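Local coordinates for sugar ABC transporter (Agrobacterium radiobacter, PDB 4RXT), which binds the sugar alpha-L-arabinopyranose and probably serves as the periplasmic solute-binding protein that hands sugars to an ABC transporter, at residues G133-I138 with L165-D170; V5-I10 with K62-V67. One frame throughout, in Å; residues are numbered along the deposited sequence.

Contact 1: G133-I138 with L165-D170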
loop_
_atom_site.group_PDB
_atom_site.type_symbol
_atom_site.label_atom_id
_atom_site.label_comp_id
_atom_site.label_asym_id
_atom_site.label_seq_id
_atom_site.Cartn_x
_atom_site.Cartn_y
_atom_site.Cartn_z
ATOM N N GLY A 133 17.763 -20.152 -0.096
ATOM C CA GLY A 133 17.979 -19.560 -1.380
ATOM C C GLY A 133 18.080 -18.055 -1.328
ATOM O O GLY A 133 17.866 -17.415 -0.284
ATOM N N ASP A 134 18.408 -17.509 -2.490
ATOM C CA ASP A 134 18.582 -16.071 -2.672
ATOM C C ASP A 134 17.275 -15.390 -2.970
ATOM O O ASP A 134 16.492 -15.844 -3.784
ATOM C CB ASP A 134 19.566 -15.752 -3.793
ATOM C CG ASP A 134 20.981 -16.203 -3.486
ATOM O OD1 ASP A 134 21.225 -16.650 -2.350
ATOM O OD2 ASP A 134 21.849 -16.051 -4.383
ATOM N N VAL A 135 17.012 -14.316 -2.240
ATOM C CA VAL A 135 15.781 -13.563 -2.424
ATOM C C VAL A 135 16.083 -12.082 -2.585
ATOM O O VAL A 135 17.169 -11.604 -2.227
ATOM C CB VAL A 135 14.791 -13.801 -1.260
ATOM C CG1 VAL A 135 14.504 -15.295 -1.165
ATOM C CG2 VAL A 135 15.249 -13.194 0.079
ATOM N N VAL A 136 15.095 -11.361 -3.114
ATOM C CA VAL A 136 15.190 -9.933 -3.351
ATOM C C VAL A 136 13.924 -9.215 -2.890
ATOM O O VAL A 136 12.874 -9.812 -2.779
ATOM C CB VAL A 136 15.499 -9.595 -4.839
ATOM C CG1 VAL A 136 16.775 -10.289 -5.280
ATOM C CG2 VAL A 136 14.380 -9.948 -5.778
ATOM N N ILE A 137 14.074 -7.936 -2.571
ATOM C CA ILE A 137 12.978 -7.065 -2.300
ATOM C C ILE A 137 13.037 -5.896 -3.290
ATOM O O ILE A 137 14.086 -5.340 -3.585
ATOM C CB ILE A 137 12.918 -6.590 -0.813
ATOM C CG1 ILE A 137 11.765 -5.619 -0.588
ATOM C CG2 ILE A 137 14.231 -5.989 -0.368
ATOM C CD1 ILE A 137 11.476 -5.274 0.861
ATOM N N ILE A 138 11.862 -5.562 -3.818
ATOM C CA ILE A 138 11.712 -4.451 -4.735
ATOM C C ILE A 138 10.582 -3.551 -4.223
ATOM O O ILE A 138 9.435 -4.011 -4.024
ATOM C CB ILE A 138 11.434 -4.912 -6.192
ATOM C CG1 ILE A 138 12.468 -5.944 -6.655
ATOM C CG2 ILE A 138 11.368 -3.692 -7.130
ATOM C CD1 ILE A 138 12.091 -6.640 -7.941
ATOM N N LEU A 165 17.500 -18.160 3.923
ATOM C CA LEU A 165 17.230 -17.161 2.881
ATOM C C LEU A 165 18.277 -16.054 2.954
ATOM O O LEU A 165 18.620 -15.526 4.053
ATOM C CB LEU A 165 15.839 -16.580 3.008
ATOM C CG LEU A 165 14.712 -17.622 2.919
ATOM C CD1 LEU A 165 13.387 -16.885 3.056
ATOM C CD2 LEU A 165 14.752 -18.448 1.633
ATOM N N LYS A 166 18.833 -15.703 1.788
ATOM C CA LYS A 166 19.845 -14.665 1.737
ATOM C C LYS A 166 19.264 -13.520 0.889
ATOM O O LYS A 166 18.919 -13.724 -0.265
ATOM C CB LYS A 166 21.136 -15.224 1.122
ATOM C CG LYS A 166 22.252 -14.183 0.927
ATOM C CD LYS A 166 23.535 -14.733 0.310
ATOM C CE LYS A 166 24.700 -13.800 0.608
ATOM N NZ LYS A 166 25.848 -13.978 -0.320
ATOM N N VAL A 167 19.193 -12.317 1.462
ATOM C CA VAL A 167 18.780 -11.136 0.734
ATOM C C VAL A 167 19.945 -10.619 -0.092
ATOM O O VAL A 167 20.935 -10.083 0.445
ATOM C CB VAL A 167 18.181 -10.050 1.647
ATOM C CG1 VAL A 167 17.594 -8.926 0.821
ATOM C CG2 VAL A 167 17.087 -10.622 2.526
ATOM N N VAL A 168 19.850 -10.790 -1.402
ATOM C CA VAL A 168 20.912 -10.445 -2.333
ATOM C C VAL A 168 20.680 -9.149 -3.099
ATOM O O VAL A 168 21.579 -8.655 -3.743
ATOM C CB VAL A 168 21.259 -11.602 -3.304
ATOM C CG1 VAL A 168 21.610 -12.858 -2.529
ATOM C CG2 VAL A 168 20.106 -11.913 -4.258
ATOM N N ALA A 169 19.471 -8.611 -3.040
ATOM C CA ALA A 169 19.186 -7.297 -3.644
ATOM C C ALA A 169 18.031 -6.642 -2.922
ATOM O O ALA A 169 17.086 -7.320 -2.459
ATOM C CB ALA A 169 18.921 -7.382 -5.132
ATOM N N ASP A 170 18.133 -5.317 -2.813
ATOM C CA ASP A 170 17.143 -4.500 -2.119
ATOM C C ASP A 170 17.018 -3.260 -2.979
ATOM O O ASP A 170 17.851 -2.383 -2.903
ATOM C CB ASP A 170 17.690 -4.249 -0.726
ATOM C CG ASP A 170 16.822 -3.395 0.168
ATOM O OD1 ASP A 170 15.825 -2.779 -0.233
ATOM O OD2 ASP A 170 17.211 -3.311 1.353
#

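Contact 2: V5-I10 with K62-V67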
loop_
_atom_site.group_PDB
_atom_site.type_symbol
_atom_site.label_atom_id
_atom_site.label_comp_id
_atom_site.label_asym_id
_atom_site.label_seq_id
_atom_site.Cartn_x
_atom_site.Cartn_y
_atom_site.Cartn_z
ATOM N N VAL A 5 -20.989 20.029 5.108
ATOM C CA VAL A 5 -19.568 20.253 5.216
ATOM C C VAL A 5 -18.824 19.579 4.081
ATOM O O VAL A 5 -19.345 18.693 3.382
ATOM C CB VAL A 5 -18.998 19.862 6.605
ATOM C CG1 VAL A 5 -19.703 20.648 7.710
ATOM C CG2 VAL A 5 -19.067 18.367 6.817
ATOM N N THR A 6 -17.632 20.106 3.846
ATOM C CA THR A 6 -16.693 19.599 2.859
ATOM C C THR A 6 -15.508 18.934 3.557
ATOM O O THR A 6 -14.866 19.511 4.441
ATOM C CB THR A 6 -16.194 20.713 1.904
ATOM O OG1 THR A 6 -17.319 21.328 1.243
ATOM C CG2 THR A 6 -15.236 20.146 0.877
ATOM N N ILE A 7 -15.239 17.699 3.157
ATOM C CA ILE A 7 -14.095 16.907 3.646
ATOM C C ILE A 7 -13.387 16.289 2.432
ATOM O O ILE A 7 -13.779 15.227 1.955
ATOM C CB ILE A 7 -14.531 15.835 4.690
ATOM C CG1 ILE A 7 -15.262 16.508 5.844
ATOM C CG2 ILE A 7 -13.298 15.073 5.168
ATOM C CD1 ILE A 7 -15.804 15.563 6.899
ATOM N N PRO A 8 -12.378 16.993 1.896
ATOM C CA PRO A 8 -11.570 16.430 0.840
ATOM C C PRO A 8 -10.793 15.199 1.282
ATOM O O PRO A 8 -10.401 15.080 2.451
ATOM C CB PRO A 8 -10.584 17.542 0.484
ATOM C CG PRO A 8 -11.141 18.772 1.092
ATOM C CD PRO A 8 -11.877 18.309 2.291
ATOM N N ILE A 9 -10.554 14.324 0.323
ATOM C CA ILE A 9 -9.617 13.211 0.484
ATOM C C ILE A 9 -8.503 13.379 -0.549
ATOM O O ILE A 9 -8.773 13.631 -1.742
ATOM C CB ILE A 9 -10.289 11.812 0.344
ATOM C CG1 ILE A 9 -9.268 10.710 0.679
ATOM C CG2 ILE A 9 -11.025 11.631 -0.999
ATOM C CD1 ILE A 9 -9.925 9.383 1.027
ATOM N N ILE A 10 -7.273 13.261 -0.059
ATOM C CA ILE A 10 -6.082 13.445 -0.873
ATOM C C ILE A 10 -5.336 12.132 -0.870
ATOM O O ILE A 10 -4.803 11.699 0.146
ATOM C CB ILE A 10 -5.162 14.569 -0.317
ATOM C CG1 ILE A 10 -5.944 15.876 -0.192
ATOM C CG2 ILE A 10 -3.922 14.744 -1.209
ATOM C CD1 ILE A 10 -5.221 16.957 0.577
ATOM N N LYS A 62 -10.660 26.181 3.515
ATOM C CA LYS A 62 -11.376 26.119 4.797
ATOM C C LYS A 62 -12.405 24.963 4.899
ATOM O O LYS A 62 -13.564 25.152 5.298
ATOM C CB LYS A 62 -12.048 27.442 5.101
ATOM C CG LYS A 62 -11.045 28.574 5.243
ATOM C CD LYS A 62 -11.753 29.901 5.482
ATOM C CE LYS A 62 -10.767 31.053 5.550
ATOM N NZ LYS A 62 -9.969 31.019 6.812
ATOM N N PRO A 63 -11.976 23.739 4.562
ATOM C CA PRO A 63 -12.911 22.627 4.704
ATOM C C PRO A 63 -13.081 22.233 6.169
ATOM O O PRO A 63 -12.309 22.692 7.026
ATOM C CB PRO A 63 -12.196 21.501 3.944
ATOM C CG PRO A 63 -10.737 21.764 4.188
ATOM C CD PRO A 63 -10.638 23.281 4.121
ATOM N N ALA A 64 -14.048 21.376 6.469
ATOM C CA ALA A 64 -14.268 20.951 7.870
ATOM C C ALA A 64 -13.203 20.008 8.399
ATOM O O ALA A 64 -12.933 19.940 9.610
ATOM C CB ALA A 64 -15.641 20.298 8.013
ATOM N N ALA A 65 -12.644 19.226 7.481
ATOM C CA ALA A 65 -11.586 18.304 7.812
ATOM C C ALA A 65 -10.949 17.842 6.493
ATOM O O ALA A 65 -11.514 18.087 5.424
ATOM C CB ALA A 65 -12.137 17.133 8.601
ATOM N N ILE A 66 -9.810 17.179 6.592
ATOM C CA ILE A 66 -9.130 16.593 5.448
ATOM C C ILE A 66 -8.665 15.185 5.795
ATOM O O ILE A 66 -8.145 14.947 6.904
ATOM C CB ILE A 66 -7.892 17.451 5.007
ATOM C CG1 ILE A 66 -8.341 18.796 4.412
ATOM C CG2 ILE A 66 -7.003 16.688 4.013
ATOM C CD1 ILE A 66 -7.249 19.852 4.381
ATOM N N VAL A 67 -8.869 14.275 4.844
ATOM C CA VAL A 67 -8.297 12.931 4.901
ATOM C C VAL A 67 -7.152 12.878 3.915
ATOM O O VAL A 67 -7.291 13.282 2.769
ATOM C CB VAL A 67 -9.320 11.824 4.558
ATOM C CG1 VAL A 67 -8.668 10.433 4.570
ATOM C CG2 VAL A 67 -10.494 11.884 5.526
#

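Contact 1: G133-I138 with L165-D170
Strands 133-138 and 165-170 run parallel, strongly twisted against each other: their axes come within 4.6 Å and their directions differ by 43°. The first half is regular. Lys166 gives its N-H to Gly133 O and takes that of Val135 on its own carbonyl, the latter bond 2.8 Å from Val135 N to Lys166 O. Val135 faces Val167, but two steps on Ile137 faces Asp170, so strand 165-170 has gained a residue. The extra residue is Val168, whose near-helical backbone angles make a beta bulge here. Its N still binds Val135 O, and pairing resumes at Ile137 N to Ala169 O, 3.1 Å.

With its chi1 of -55° setting CG1 beside its own backbone N, Val168 lays that methyl against the carboxylate of Asp134, 3.5 Å from Asp134 CG and only slightly farther from both oxygens. Its other methyl, CG2, meets Val136 CG1, which also rests 3.6 Å from Ala169 CB. The pairing belongs to a beta-alpha-beta crossover: helix 145-161 leads from one strand to the other, and the second becomes the edge of the mixed sheet. Helix 177-190 covers the face of Val136 and Ala169, whereas Val135 and Leu165 meet helix 109-128 on the other face. There Val135 CG2 and Val167 CG2 are 4.0 Å apart.

Asp170 lies side by side with Ile137, its CG anti to the backbone N and so beside Ile137 CG2; Asp170 OD1 then lies 3.6 Å from that methyl. The charge of that carboxylate is matched by a salt bridge to Arg151 of helix 145-161. Asp134 and Lys166 make no such pair: the extended lysine leads away, leaving NZ 5.7 Å from Asp134 OD1, while Asp134 OD2 bonds Asn191.

Contact 2: V5-I10 with K62-V67
Segments 5-10 and 62-67 travel roughly the same way, 43° apart end to end, but pair as true parallel strands only at Ile9 and Val67, where Val67 N binds Pro8 O at 3.0 Å and Ile10 N binds Val67 O at 2.8 Å. Before that point one further backbone bond, from Ala64 N to Thr6 O, joins the chains, and it is bent to 144° at the hydrogen.

Between these bonds stands Pro8, which has no N-H to offer. The carbonyl of Ala65, pointing into this place, meets carbon instead: Pro8 CD lies 3.2 Å from Ala65 O, Ile7 CA makes a C-H contact of 3.3 Å with it, and Ile7 CG2 closes in as well. Buried here, Ala65 O has no hydrogen-bond partner in the model. Pro63 crosses Pro8 at about a right angle, Pro63 CB set 3.6 Å from Pro8 CD.

Strand 9-11 is an inner strand of the parallel sheet in one lobe of this type I periplasmic binding protein; strand 66-68 lies on one side of it and strand 39-41 on the other, with Ile9 bonding through its backbone to Pro38 and Leu40. Ile9 and Val67 lie side by side, Ile9 CG1 and Val67 CG1 both anti to their backbone N, and Ile9 CD1 rests 3.9 Å from Val67 CG1. Helix 17-33 packs on Ile9, and helix 249-264 receives Ile7 and Ala65. On the opposite face Ile10 CD1 touches Ile66 CG2 at an oblique crossing, against helix 48-60. Near the start of the pairing, Val5 and Ala64 meet CB to CB at 3.7 Å. Lys12, which binds the arabinose, follows shortly after Ile10.

In the fold
The contacts sit on opposite sides of the chain's centre, their centres about 42 Å apart, and share no elements. Each belongs to one lobe's sheet, and both sheets begin with the strand order 2-1-3-4-5, so the contacts sample different neighbours of equivalent first strands. Contact 1 joins the first strand to the second, at the sheet edge, and is partly buried, with two aspartates and a lysine among its hydrocarbon. Contact 2 joins the first to the third, inside its sheet, and is mostly buried, its side-chain contacts apolar. A bulge breaks the register in one, a proline thins the hydrogen bonding in the other. Sugar-binding Arg150 lies near contact 1, Lys12 and Asp93 near contact 2.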